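Local coordinates for alpha-glucosidase (Bacteroides thetaiotaomicron, PDB 5XFM), which probably hydrolyses beta-L-arabinopyranosides and alpha-galactosides, as a bifunctional, calcium-binding member of glycoside hydrolase family 97, at residues K20-L26 with V117-V122; R293-G297 with M547-T553; T298-W304 with Q314-F320. The protein carries 1 engineered substitution. Numbering follows the deposited sequence.

Contact 1 of 3, residues K20-L26 with V117-V122; sequences KGPDEKL and VSDNDV
Two loops meet here, each joining antiparallel neighbours. Residues 20-26 link strands 17-20 and 26-31, closed by Gly21 N to Leu26 O at 2.9 Å. Gly21 to Glu24 form a type I turn, with Glu24 N to Gly21 O at 2.8 Å, and Glu24 itself is left-handed (phi 67°, psi 8°). Residues 117-122 turn between strands 110-117 and 121-128, closed by Ser118 N to Asp121 O at 2.9 Å. The closest CA atoms, 4.7 Å apart, belong to Gly21 and Asp119; a CB on Gly21 would clash with Ser118 O. Leu26 (chi1 t, chi2 t) drives into the second loop, its CD1 3.8 Å from Val117 CG1 and 3.4 Å from Asp121 N, its CD2 3.8 Å from Val122 CG2. Pro22 CD lies 3.4 Å from Asp119 OD1. This is turn-against-turn packing between the two antiparallel sheets of the N-terminal, galactose-mutarotase-like region.

Asp23 (chi1 p) makes an Asx turn, its OD1 accepting from Lys25 N at 3.0 Å, while Asp23 N donates to Asp119 OD1 at 3.1 Å. One water joins Asp23 OD1, Leu26 N and Asp119 O; another joins Asp23 OD2 to Asp119 O. Asp23 OD1 and Asp119 OD1, both acceptors, stand only 3.3 Å apart; the donors they take, Lys25 N and a water on the former and Asp23 N on the latter, probably offset part of the like-charge repulsion.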
# COMPACT_ATOMS: atom_id res chain seq x y z
N LYS A 20 -17.08 22.04 -2.08
CA LYS A 20 -17.84 20.79 -2.00
C LYS A 20 -17.44 19.79 -3.07
O LYS A 20 -16.92 20.16 -4.12
CB LYS A 20 -19.34 21.08 -2.12
CG LYS A 20 -19.84 22.18 -1.19
CD LYS A 20 -21.30 22.50 -1.46
CE LYS A 20 -21.82 23.58 -0.53
NZ LYS A 20 -23.28 23.79 -0.71
N GLY A 21 -17.65 18.51 -2.80
CA GLY A 21 -17.54 17.48 -3.81
C GLY A 21 -18.66 17.64 -4.81
O GLY A 21 -19.62 18.36 -4.54
N PRO A 22 -18.57 16.95 -5.96
CA PRO A 22 -19.55 17.06 -7.05
C PRO A 22 -21.01 16.79 -6.63
O PRO A 22 -21.91 17.50 -7.08
CB PRO A 22 -19.07 16.01 -8.05
CG PRO A 22 -17.60 15.96 -7.83
CD PRO A 22 -17.44 16.10 -6.34
N ASP A 23 -21.23 15.79 -5.78
CA ASP A 23 -22.59 15.50 -5.32
C ASP A 23 -22.92 16.26 -4.04
O ASP A 23 -23.99 16.09 -3.47
CB ASP A 23 -22.79 13.99 -5.12
CG ASP A 23 -21.92 13.41 -4.01
OD1 ASP A 23 -21.29 14.16 -3.24
OD2 ASP A 23 -21.88 12.17 -3.90
N GLU A 24 -21.97 17.09 -3.61
CA GLU A 24 -22.13 18.02 -2.49
C GLU A 24 -22.29 17.37 -1.11
O GLU A 24 -22.53 18.07 -0.12
CB GLU A 24 -23.33 18.94 -2.75
CG GLU A 24 -23.15 19.85 -3.96
CD GLU A 24 -24.32 20.78 -4.17
OE1 GLU A 24 -24.83 21.33 -3.17
OE2 GLU A 24 -24.72 20.97 -5.33
N LYS A 25 -22.10 16.06 -1.01
CA LYS A 25 -22.18 15.38 0.29
C LYS A 25 -20.97 15.71 1.15
O LYS A 25 -21.08 15.93 2.35
CB LYS A 25 -22.30 13.87 0.13
CG LYS A 25 -23.58 13.40 -0.53
CD LYS A 25 -23.73 11.89 -0.47
CE LYS A 25 -24.60 11.39 -1.61
NZ LYS A 25 -24.82 9.91 -1.56
N LEU A 26 -19.81 15.73 0.51
CA LEU A 26 -18.57 16.05 1.19
C LEU A 26 -18.36 17.56 1.12
O LEU A 26 -18.38 18.14 0.03
CB LEU A 26 -17.41 15.28 0.56
CG LEU A 26 -16.09 15.04 1.30
CD1 LEU A 26 -15.11 14.35 0.36
CD2 LEU A 26 -15.47 16.30 1.89
N VAL A 117 -11.52 18.24 -4.21
CA VAL A 117 -12.53 17.44 -3.54
C VAL A 117 -13.38 16.67 -4.55
O VAL A 117 -14.16 17.27 -5.29
CB VAL A 117 -13.44 18.31 -2.66
CG1 VAL A 117 -14.34 17.44 -1.80
CG2 VAL A 117 -12.59 19.22 -1.78
N SER A 118 -13.21 15.36 -4.57
CA SER A 118 -14.10 14.49 -5.33
C SER A 118 -15.23 14.06 -4.40
O SER A 118 -15.34 14.59 -3.29
CB SER A 118 -13.35 13.29 -5.91
OG SER A 118 -12.74 12.50 -4.90
N ASP A 119 -16.08 13.13 -4.84
CA ASP A 119 -17.27 12.76 -4.05
C ASP A 119 -16.95 12.30 -2.63
O ASP A 119 -17.69 12.61 -1.70
CB ASP A 119 -18.06 11.65 -4.75
CG ASP A 119 -18.92 12.17 -5.89
OD1 ASP A 119 -19.34 13.35 -5.84
OD2 ASP A 119 -19.18 11.37 -6.82
N ASN A 120 -15.87 11.55 -2.47
CA ASN A 120 -15.51 11.00 -1.16
C ASN A 120 -14.04 11.20 -0.80
O ASN A 120 -13.53 10.51 0.08
CB ASN A 120 -15.84 9.51 -1.10
CG ASN A 120 -17.33 9.25 -1.07
OD1 ASN A 120 -17.97 9.41 -0.03
ND2 ASN A 120 -17.89 8.84 -2.20
N ASP A 121 -13.36 12.10 -1.48
CA ASP A 121 -11.95 12.34 -1.18
C ASP A 121 -11.55 13.81 -1.23
O ASP A 121 -12.02 14.58 -2.06
CB ASP A 121 -11.06 11.55 -2.14
CG ASP A 121 -11.38 10.07 -2.15
OD1 ASP A 121 -12.28 9.66 -2.91
OD2 ASP A 121 -10.73 9.32 -1.39
N VAL A 122 -10.67 14.17 -0.31
CA VAL A 122 -10.04 15.48 -0.30
C VAL A 122 -8.54 15.29 -0.48
O VAL A 122 -7.92 14.51 0.22
CB VAL A 122 -10.30 16.23 1.01
CG1 VAL A 122 -9.51 17.53 1.04
CG2 VAL A 122 -11.79 16.49 1.19
O HOH W 1 -19.31 15.20 -2.15
O HOH W 2 -20.45 11.32 -1.73

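Contact 2 of 3, residues R293-G297 with M547-T553; sequences RFGRG and MKRVPTT
Strand-to-loop packing at the start of a parallel barrel strand defines this contact: the first strand of the glycoside hydrolase 97 (beta/alpha) barrel, 295-299, is met by the chain leaving helix 541-549, the last helix of the polypeptide. The two segments run in opposite senses, Phe294 facing Thr553 and Arg296 reaching back to Val550, with the nearest CA atoms, those of Gly295 and Thr552, 5.9 Å apart. Val550 (phi -62°, psi 132°) and Pro551 (phi -87°, psi 161°) are extended, and Thr552 then bends at phi -125°, psi -4°. Gly295 sits at phi 157°, psi -136°, where a CB would jam against the carbonyl O of Phe294, so the backbone itself calls for glycine.

Thr552 (chi1 p) lays its CG2 3.4 Å from Gly295 O and 3.7 Å from Arg296 CD, and Phe294 CD2 touches Thr553 CG2 at 3.9 Å. Arg296 follows a folded path (chi1 m, chi2 p, chi3 p, chi4 87°) that brings its guanidinium to the carbonyls of Lys548 and Val550. Its NH1 makes a weak hydrogen bond to Val550 O, 2.8 Å but at only 123°, and lies 3.5 Å from Lys548 O. The stronger tie of this side chain is the salt bridge from NE to Glu327, just before strand 328-331.

Around the contact, strand 295-299 is held between strands 328-331 and 526-528, Thr552 OG1 bonds Pro525 O ahead of the latter, and Met547 packs between helices 311-324 and 512-521.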
# COMPACT_ATOMS: atom_id res chain seq x y z
N ARG A 293 5.47 -7.07 -18.30
CA ARG A 293 4.54 -8.18 -18.17
C ARG A 293 4.38 -8.59 -16.71
O ARG A 293 5.36 -8.90 -16.03
CB ARG A 293 5.02 -9.36 -19.02
CG ARG A 293 4.12 -10.58 -19.00
CD ARG A 293 4.78 -11.75 -19.73
NE ARG A 293 3.95 -12.95 -19.76
CZ ARG A 293 4.32 -14.10 -20.31
NH1 ARG A 293 5.51 -14.20 -20.89
NH2 ARG A 293 3.51 -15.14 -20.30
N PHE A 294 3.15 -8.55 -16.21
CA PHE A 294 2.90 -8.89 -14.82
C PHE A 294 2.45 -10.33 -14.70
O PHE A 294 2.21 -11.01 -15.70
CB PHE A 294 1.86 -7.94 -14.21
CG PHE A 294 2.07 -6.50 -14.60
CD1 PHE A 294 3.27 -5.87 -14.36
CD2 PHE A 294 1.05 -5.79 -15.20
CE1 PHE A 294 3.46 -4.54 -14.72
CE2 PHE A 294 1.23 -4.46 -15.56
CZ PHE A 294 2.44 -3.84 -15.32
N GLY A 295 2.33 -10.82 -13.46
CA GLY A 295 1.86 -12.17 -13.24
C GLY A 295 2.26 -12.82 -11.93
O GLY A 295 2.25 -12.19 -10.87
N ARG A 296 2.67 -14.07 -12.02
CA ARG A 296 2.81 -14.94 -10.87
C ARG A 296 4.22 -15.48 -10.77
O ARG A 296 4.86 -15.77 -11.79
CB ARG A 296 1.82 -16.11 -10.95
CG ARG A 296 0.36 -15.77 -10.77
CD ARG A 296 -0.25 -15.28 -12.06
NE ARG A 296 -0.00 -16.19 -13.17
CZ ARG A 296 -0.77 -17.24 -13.47
NH1 ARG A 296 -1.84 -17.51 -12.74
NH2 ARG A 296 -0.46 -18.01 -14.50
N GLY A 297 4.72 -15.60 -9.55
CA GLY A 297 6.04 -16.14 -9.32
C GLY A 297 6.05 -17.26 -8.31
O GLY A 297 5.18 -17.35 -7.45
N MET A 547 -5.20 -22.00 -8.34
CA MET A 547 -3.97 -21.20 -8.33
C MET A 547 -3.35 -21.14 -9.72
O MET A 547 -2.62 -20.20 -10.04
CB MET A 547 -2.97 -21.74 -7.31
CG MET A 547 -3.40 -21.49 -5.87
SD MET A 547 -3.76 -19.75 -5.59
CE MET A 547 -2.15 -19.01 -5.83
N LYS A 548 -3.62 -22.15 -10.53
CA LYS A 548 -3.18 -22.12 -11.92
C LYS A 548 -3.87 -21.02 -12.75
O LYS A 548 -3.31 -20.55 -13.74
CB LYS A 548 -3.39 -23.48 -12.57
CG LYS A 548 -2.26 -24.47 -12.29
CD LYS A 548 -2.70 -25.90 -12.53
CE LYS A 548 -1.51 -26.79 -12.93
NZ LYS A 548 -1.24 -27.87 -11.94
N ARG A 549 -5.07 -20.61 -12.35
CA ARG A 549 -5.83 -19.63 -13.13
C ARG A 549 -5.93 -18.26 -12.47
O ARG A 549 -6.58 -17.36 -13.01
CB ARG A 549 -7.26 -20.13 -13.39
CG ARG A 549 -7.34 -21.51 -14.03
CD ARG A 549 -8.75 -21.82 -14.50
NE ARG A 549 -9.18 -23.16 -14.08
CZ ARG A 549 -10.26 -23.40 -13.35
NH1 ARG A 549 -11.06 -22.41 -12.96
NH2 ARG A 549 -10.56 -24.65 -13.01
N VAL A 550 -5.29 -18.09 -11.32
CA VAL A 550 -5.40 -16.83 -10.57
C VAL A 550 -4.87 -15.61 -11.34
O VAL A 550 -3.78 -15.64 -11.92
CB VAL A 550 -4.68 -16.95 -9.19
CG1 VAL A 550 -3.17 -17.05 -9.34
CG2 VAL A 550 -5.07 -15.80 -8.27
N PRO A 551 -5.66 -14.53 -11.36
CA PRO A 551 -5.20 -13.26 -11.93
C PRO A 551 -4.47 -12.42 -10.89
O PRO A 551 -4.61 -12.69 -9.69
CB PRO A 551 -6.50 -12.58 -12.39
CG PRO A 551 -7.62 -13.31 -11.68
CD PRO A 551 -7.06 -14.47 -10.91
N THR A 552 -3.67 -11.46 -11.33
CA THR A 552 -2.99 -10.56 -10.39
C THR A 552 -3.30 -9.09 -10.73
O THR A 552 -2.87 -8.19 -10.02
CB THR A 552 -1.46 -10.77 -10.38
OG1 THR A 552 -0.88 -10.31 -11.60
CG2 THR A 552 -1.11 -12.24 -10.17
N THR A 553 -4.03 -8.87 -11.82
CA THR A 553 -4.37 -7.51 -12.26
C THR A 553 -5.89 -7.38 -12.43
O THR A 553 -6.58 -8.36 -12.68
CB THR A 553 -3.70 -7.16 -13.60
OG1 THR A 553 -4.11 -8.09 -14.60
CG2 THR A 553 -2.18 -7.21 -13.45

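Contact 3 of 3, residues T298-W304 with Q314-F320; sequences TWSWILW and QVRYIDF
A beta-alpha-beta crossover of the (beta/alpha) barrel is seen here at close range: strand 295-299 passes into the short helix 300-304, and helix 311-324 then returns the chain toward the adjacent parallel strand 328-331. The axes of segments 300-304 and 314-320 approach to 11.6 Å and cross at 112°. The nearest CA atoms, Thr298 and Tyr317, are 6.2 Å apart.

Polar groups at the turn from strand to helix are well matched. Thr298 OG1 (chi1 p) donates to Tyr317 O at 2.9 Å. Gln314 (chi1 m, chi2 m) sends NE2 to Ser300 OG at 2.9 Å; the same amide also bonds Ser308 O, and Ser300 OG bonds Ser308 OG. One water accepts from Ser300 N at 3.1 Å and donates to Gln314 OE1 at 2.8 Å. A second donates to Trp299 O and accepts from Tyr317 OH, 2.9 Å in each case, so that carbonyl and hydroxyl are satisfied through solvent. Trp299 NE1 bonds Asp332 OD2, and the Trp299 side chain lies about 8 Å from the bound calcium; Arg316 pairs with Asp313.

Tyr317 (chi1 -94°) fills the centre. Its ring carries Ser300 CB over one face, a CH-pi contact 3.5 Å from the centroid, and presents its edge to the face of Trp304 in a T-shaped pair, with centroids 4.8 Å apart and planes at 89°. Thr298 CG2 meets Phe320 CD2 at 3.6 Å. Although Tyr317 OH lies 3.5 Å from Trp304 NE1, the angle is too poor for a hydrogen bond.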
# COMPACT_ATOMS: atom_id res chain seq x y z
N THR A 298 7.03 -18.15 -8.45
CA THR A 298 7.33 -19.10 -7.39
C THR A 298 8.49 -18.56 -6.57
O THR A 298 9.32 -17.79 -7.07
CB THR A 298 7.65 -20.50 -7.94
OG1 THR A 298 8.72 -20.41 -8.88
CG2 THR A 298 6.43 -21.09 -8.62
N TRP A 299 8.57 -18.98 -5.32
CA TRP A 299 9.42 -18.29 -4.36
C TRP A 299 9.88 -19.28 -3.30
O TRP A 299 9.11 -19.62 -2.40
CB TRP A 299 8.63 -17.13 -3.74
CG TRP A 299 9.39 -16.28 -2.77
CD1 TRP A 299 10.74 -16.06 -2.74
CD2 TRP A 299 8.84 -15.50 -1.70
NE1 TRP A 299 11.06 -15.20 -1.71
CE2 TRP A 299 9.91 -14.85 -1.05
CE3 TRP A 299 7.54 -15.31 -1.21
CZ2 TRP A 299 9.72 -14.01 0.04
CZ3 TRP A 299 7.36 -14.48 -0.12
CH2 TRP A 299 8.44 -13.83 0.50
N SER A 300 11.11 -19.76 -3.44
CA SER A 300 11.62 -20.82 -2.58
C SER A 300 11.86 -20.37 -1.14
O SER A 300 11.58 -21.11 -0.19
CB SER A 300 12.91 -21.42 -3.18
OG SER A 300 14.05 -20.60 -2.95
N TRP A 301 12.36 -19.15 -0.96
CA TRP A 301 12.79 -18.70 0.37
C TRP A 301 11.68 -18.62 1.41
O TRP A 301 11.94 -18.77 2.59
CB TRP A 301 13.50 -17.34 0.27
CG TRP A 301 13.94 -16.84 1.61
CD1 TRP A 301 15.14 -17.07 2.23
CD2 TRP A 301 13.17 -16.03 2.51
NE1 TRP A 301 15.16 -16.45 3.46
CE2 TRP A 301 13.97 -15.81 3.66
CE3 TRP A 301 11.88 -15.48 2.47
CZ2 TRP A 301 13.52 -15.05 4.74
CZ3 TRP A 301 11.44 -14.73 3.54
CH2 TRP A 301 12.26 -14.52 4.66
N ILE A 302 10.45 -18.30 1.01
CA ILE A 302 9.41 -18.11 2.02
C ILE A 302 9.21 -19.37 2.89
O ILE A 302 9.20 -19.28 4.12
CB ILE A 302 8.06 -17.65 1.39
CG1 ILE A 302 6.99 -17.51 2.47
CG2 ILE A 302 7.60 -18.59 0.28
CD1 ILE A 302 7.35 -16.53 3.55
N LEU A 303 9.11 -20.53 2.27
CA LEU A 303 8.89 -21.77 3.01
C LEU A 303 10.14 -22.63 3.21
O LEU A 303 10.21 -23.40 4.16
CB LEU A 303 7.82 -22.61 2.30
CG LEU A 303 6.38 -22.16 2.58
CD1 LEU A 303 5.40 -22.99 1.78
CD2 LEU A 303 6.09 -22.27 4.06
N TRP A 304 11.12 -22.50 2.31
CA TRP A 304 12.33 -23.32 2.39
C TRP A 304 13.53 -22.52 2.91
O TRP A 304 14.58 -23.08 3.20
CB TRP A 304 12.63 -23.93 1.02
CG TRP A 304 11.61 -24.95 0.57
CD1 TRP A 304 10.39 -25.20 1.13
CD2 TRP A 304 11.73 -25.85 -0.54
NE1 TRP A 304 9.74 -26.20 0.44
CE2 TRP A 304 10.55 -26.61 -0.59
CE3 TRP A 304 12.73 -26.09 -1.50
CZ2 TRP A 304 10.33 -27.60 -1.56
CZ3 TRP A 304 12.51 -27.06 -2.46
CH2 TRP A 304 11.32 -27.81 -2.48
N GLN A 314 16.71 -23.98 -6.81
CA GLN A 314 16.19 -22.96 -7.72
C GLN A 314 15.74 -23.62 -9.02
O GLN A 314 14.77 -23.19 -9.62
CB GLN A 314 17.23 -21.88 -7.98
CG GLN A 314 17.56 -21.02 -6.76
CD GLN A 314 16.34 -20.58 -5.98
OE1 GLN A 314 15.42 -19.98 -6.55
NE2 GLN A 314 16.32 -20.84 -4.68
N VAL A 315 16.44 -24.67 -9.43
CA VAL A 315 15.99 -25.47 -10.57
C VAL A 315 14.62 -26.06 -10.26
O VAL A 315 13.71 -26.04 -11.08
CB VAL A 315 16.97 -26.60 -10.92
CG1 VAL A 315 16.32 -27.60 -11.89
CG2 VAL A 315 18.25 -26.04 -11.53
N ARG A 316 14.48 -26.58 -9.04
CA ARG A 316 13.22 -27.13 -8.58
C ARG A 316 12.08 -26.12 -8.66
O ARG A 316 11.00 -26.44 -9.16
CB ARG A 316 13.37 -27.64 -7.14
CG ARG A 316 13.89 -29.06 -7.06
CD ARG A 316 14.11 -29.51 -5.63
NE ARG A 316 14.69 -30.86 -5.59
CZ ARG A 316 15.96 -31.11 -5.30
NH1 ARG A 316 16.78 -30.11 -5.00
NH2 ARG A 316 16.41 -32.36 -5.29
N TYR A 317 12.31 -24.90 -8.19
CA TYR A 317 11.25 -23.89 -8.18
C TYR A 317 10.98 -23.30 -9.56
O TYR A 317 9.87 -22.85 -9.85
CB TYR A 317 11.58 -22.79 -7.17
CG TYR A 317 10.94 -23.06 -5.83
CD1 TYR A 317 11.47 -24.03 -4.99
CD2 TYR A 317 9.80 -22.37 -5.42
CE1 TYR A 317 10.89 -24.30 -3.77
CE2 TYR A 317 9.22 -22.64 -4.19
CZ TYR A 317 9.77 -23.61 -3.37
OH TYR A 317 9.22 -23.90 -2.15
N ILE A 318 12.00 -23.29 -10.41
CA ILE A 318 11.83 -22.92 -11.81
C ILE A 318 10.92 -23.94 -12.51
O ILE A 318 10.00 -23.58 -13.24
CB ILE A 318 13.19 -22.82 -12.52
CG1 ILE A 318 13.91 -21.53 -12.10
CG2 ILE A 318 13.02 -22.86 -14.03
CD1 ILE A 318 15.36 -21.48 -12.51
N ASP A 319 11.20 -25.22 -12.25
CA ASP A 319 10.38 -26.31 -12.76
C ASP A 319 8.95 -26.21 -12.26
O ASP A 319 8.00 -26.45 -13.00
CB ASP A 319 10.97 -27.67 -12.35
CG ASP A 319 12.19 -28.05 -13.16
OD1 ASP A 319 12.43 -27.45 -14.22
OD2 ASP A 319 12.93 -28.96 -12.71
N PHE A 320 8.81 -25.87 -10.98
CA PHE A 320 7.50 -25.72 -10.35
C PHE A 320 6.74 -24.57 -11.00
O PHE A 320 5.54 -24.68 -11.27
CB PHE A 320 7.66 -25.50 -8.84
CG PHE A 320 6.35 -25.38 -8.10
CD1 PHE A 320 5.33 -26.28 -8.32
CD2 PHE A 320 6.16 -24.37 -7.17
CE1 PHE A 320 4.12 -26.17 -7.64
CE2 PHE A 320 4.95 -24.25 -6.49
CZ PHE A 320 3.94 -25.16 -6.73
O HOH W 3 7.85 -21.71 -0.90
O HOH W 4 12.70 -19.61 -6.15

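Overall arrangement
Along the chain contact 1 is complete before contacts 2 and 3 begin, and it belongs to the N-terminal family region, whereas the other two lie in the glycoside hydrolase 97 region. Its centre is 35 Å from that of contact 2 and 48 Å from that of contact 3, on the opposite side of the chain's centre from contact 3. Contacts 2 and 3 have centres 16 Å apart and share strand 295-299: contact 2 takes its start, contact 3 its end. The former joins positions 250 residues apart and so spans the barrel sequence; the latter is a local crossover within that span. N-terminal sheets and barrel each have packing of their own, contact 1 touching neither other contact.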